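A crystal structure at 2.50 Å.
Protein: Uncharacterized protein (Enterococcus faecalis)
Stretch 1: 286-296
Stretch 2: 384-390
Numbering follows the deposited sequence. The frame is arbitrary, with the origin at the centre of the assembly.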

# COMPACT_ATOMS: atom_id res chain seq x y z
N ARG B 286 -2.38 -20.69 -23.78
CA ARG B 286 -3.50 -20.57 -22.86
C ARG B 286 -2.94 -20.10 -21.55
O ARG B 286 -1.79 -20.38 -21.24
N VAL B 287 -3.77 -19.39 -20.78
CA VAL B 287 -3.45 -19.01 -19.42
C VAL B 287 -4.30 -19.85 -18.48
O VAL B 287 -5.51 -19.68 -18.43
N ILE B 288 -3.69 -20.76 -17.73
CA ILE B 288 -4.49 -21.62 -16.85
C ILE B 288 -4.40 -21.19 -15.38
O ILE B 288 -3.30 -20.94 -14.87
N GLY B 289 -5.56 -21.09 -14.73
CA GLY B 289 -5.69 -20.59 -13.36
C GLY B 289 -7.11 -20.75 -12.83
O GLY B 289 -7.95 -21.36 -13.47
N PRO B 290 -7.38 -20.23 -11.62
CA PRO B 290 -8.75 -20.26 -11.14
C PRO B 290 -9.68 -19.41 -11.98
O PRO B 290 -9.29 -18.37 -12.53
N MSE B 291 -10.92 -19.87 -12.05
CA MSE B 291 -11.96 -19.27 -12.88
C MSE B 291 -12.96 -18.51 -12.01
O MSE B 291 -13.28 -18.93 -10.90
N PHE B 292 -13.43 -17.37 -12.51
CA PHE B 292 -14.56 -16.69 -11.88
C PHE B 292 -15.79 -17.57 -12.01
O PHE B 292 -16.05 -18.09 -13.09
N ALA B 293 -16.55 -17.71 -10.92
CA ALA B 293 -17.73 -18.60 -10.90
C ALA B 293 -18.57 -18.46 -12.16
O ALA B 293 -18.69 -17.37 -12.72
N GLY B 294 -19.16 -19.57 -12.60
CA GLY B 294 -20.00 -19.57 -13.79
C GLY B 294 -19.21 -19.54 -15.10
O GLY B 294 -19.79 -19.60 -16.18
N TYR B 295 -17.89 -19.43 -14.99
CA TYR B 295 -17.02 -19.51 -16.15
C TYR B 295 -16.09 -20.72 -16.10
O TYR B 295 -15.84 -21.28 -15.03
N THR B 296 -15.60 -21.13 -17.26
CA THR B 296 -14.69 -22.26 -17.37
C THR B 296 -13.63 -22.02 -18.43
O THR B 296 -13.79 -21.18 -19.29
N ASN B 384 2.35 -14.20 -14.92
CA ASN B 384 1.01 -14.28 -14.36
C ASN B 384 0.21 -13.18 -15.03
O ASN B 384 0.65 -12.03 -15.11
N THR B 385 -0.97 -13.52 -15.53
CA THR B 385 -1.76 -12.57 -16.29
C THR B 385 -3.24 -12.90 -16.12
O THR B 385 -3.59 -14.00 -15.66
N ALA B 386 -4.09 -11.94 -16.49
CA ALA B 386 -5.53 -12.16 -16.46
C ALA B 386 -5.97 -13.08 -17.60
O ALA B 386 -5.43 -12.99 -18.71
N ILE B 387 -6.94 -13.96 -17.33
CA ILE B 387 -7.58 -14.71 -18.42
C ILE B 387 -8.84 -13.99 -18.92
O ILE B 387 -9.69 -13.56 -18.14
N ALA B 388 -8.94 -13.82 -20.24
CA ALA B 388 -9.98 -12.98 -20.82
C ALA B 388 -10.88 -13.80 -21.70
O ALA B 388 -10.41 -14.67 -22.43
N HIS B 389 -12.18 -13.53 -21.67
CA HIS B 389 -13.11 -14.26 -22.52
C HIS B 389 -12.72 -14.18 -24.00
O HIS B 389 -12.25 -13.15 -24.48
N LYS B 390 -12.91 -15.28 -24.73
CA LYS B 390 -12.57 -15.31 -26.15
C LYS B 390 -13.56 -14.48 -26.97
O LYS B 390 -13.29 -14.12 -28.11

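Two segments distant in sequence can meet without a hydrogen bond between them, and this pair illustrates the principle: the contact consists largely of apolar side-chain packing, with Ile387 covered most. Along the first stretch, Arg286 makes no contact, whereas Val287 (chi1 t) points toward the strand that includes residues 384-388. Val287 CG1 lies 3.4 Å from Thr385 CG2, and Val287 CB is 3.2 Å from Ile387 CG2, a tight apolar approach. Ile288 points away, as expected where alternate residues of an extended chain face opposite ways. Gly289 offers no side chain, and Pro290 also turns away, although its carbonyl O sits 3.9 Å from Ile387 CD1. Met291, present as selenomethionine, leaves the backbone sideways, but its m, m, m rotamer folds the chain back so that SE comes within 3.0 Å of Ile387 CD1, a very short contact. Ile387, with chi1 p and chi2 t, thus meets Val287 through CG2 and selenomethionine through CD1. A type II turn from Phe292 to Tyr295, closed by Tyr295 N to Phe292 O at 3.0 Å, carries the chain onward. Tyr295 (chi1 m) then points toward His389 (chi1 t), its CE2 lying 3.6 Å from His389 ND1, with the rings obliquely disposed at 76°.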

# COMPACT_ATOMS: atom_id res chain seq x y z
CB ARG B 286 -4.18 -21.91 -22.63
CG ARG B 286 -4.41 -22.74 -23.88
CD ARG B 286 -5.52 -23.76 -23.66
NE ARG B 286 -6.75 -23.44 -24.40
CZ ARG B 286 -7.65 -22.53 -24.04
NH1 ARG B 286 -7.49 -21.81 -22.95
NH2 ARG B 286 -8.72 -22.33 -24.79
CB VAL B 287 -3.85 -17.56 -19.17
CG1 VAL B 287 -2.98 -16.95 -18.09
CG2 VAL B 287 -3.77 -16.75 -20.44
CB ILE B 288 -4.21 -23.14 -17.05
CG1 ILE B 288 -3.07 -23.63 -16.15
CG2 ILE B 288 -3.96 -23.48 -18.53
CD1 ILE B 288 -3.19 -25.12 -15.70
CB PRO B 290 -8.65 -19.67 -9.72
CG PRO B 290 -7.25 -19.86 -9.33
CD PRO B 290 -6.48 -19.67 -10.61
CB MSE B 291 -12.67 -20.38 -13.69
CG MSE B 291 -11.76 -21.13 -14.69
SE MSE B 291 -10.72 -19.95 -15.92
CE MSE B 291 -12.20 -19.03 -16.81
CB PHE B 292 -14.84 -15.34 -12.53
CG PHE B 292 -13.76 -14.33 -12.33
CD1 PHE B 292 -12.73 -14.55 -11.43
CD2 PHE B 292 -13.80 -13.13 -13.02
CE1 PHE B 292 -11.73 -13.59 -11.23
CE2 PHE B 292 -12.80 -12.16 -12.84
CZ PHE B 292 -11.77 -12.38 -11.94
CB ALA B 293 -18.58 -18.34 -9.67
CB TYR B 295 -16.19 -18.24 -16.26
CG TYR B 295 -16.97 -17.09 -16.82
CD1 TYR B 295 -17.27 -15.98 -16.04
CD2 TYR B 295 -17.42 -17.11 -18.13
CE1 TYR B 295 -18.00 -14.91 -16.56
CE2 TYR B 295 -18.14 -16.06 -18.66
CZ TYR B 295 -18.42 -14.97 -17.87
OH TYR B 295 -19.15 -13.94 -18.43
CB THR B 296 -15.41 -23.59 -17.67
OG1 THR B 296 -14.56 -24.42 -18.48
CG2 THR B 296 -16.72 -23.35 -18.43
CB ASN B 384 1.03 -14.04 -12.85
CG ASN B 384 1.55 -15.25 -12.02
OD1 ASN B 384 2.09 -15.07 -10.91
ND2 ASN B 384 1.34 -16.47 -12.53
CB THR B 385 -1.38 -12.60 -17.78
OG1 THR B 385 -2.40 -11.96 -18.55
CG2 THR B 385 -1.26 -14.03 -18.29
CB ALA B 386 -6.27 -10.83 -16.54
CB ILE B 387 -7.78 -16.22 -18.09
CG1 ILE B 387 -8.83 -16.43 -17.03
CG2 ILE B 387 -6.51 -16.82 -17.50
CD1 ILE B 387 -8.67 -17.78 -16.37
CB ALA B 388 -9.34 -11.86 -21.62
CB HIS B 389 -14.52 -13.75 -22.33
CG HIS B 389 -15.57 -14.74 -22.70
ND1 HIS B 389 -16.34 -15.39 -21.76
CD2 HIS B 389 -15.97 -15.21 -23.91
CE1 HIS B 389 -17.18 -16.21 -22.37
NE2 HIS B 389 -16.98 -16.12 -23.67
CB LYS B 390 -12.53 -16.74 -26.69
CG LYS B 390 -13.90 -17.35 -26.90
CD LYS B 390 -13.85 -18.87 -26.92
CE LYS B 390 -15.25 -19.47 -26.81
NZ LYS B 390 -15.29 -20.93 -27.13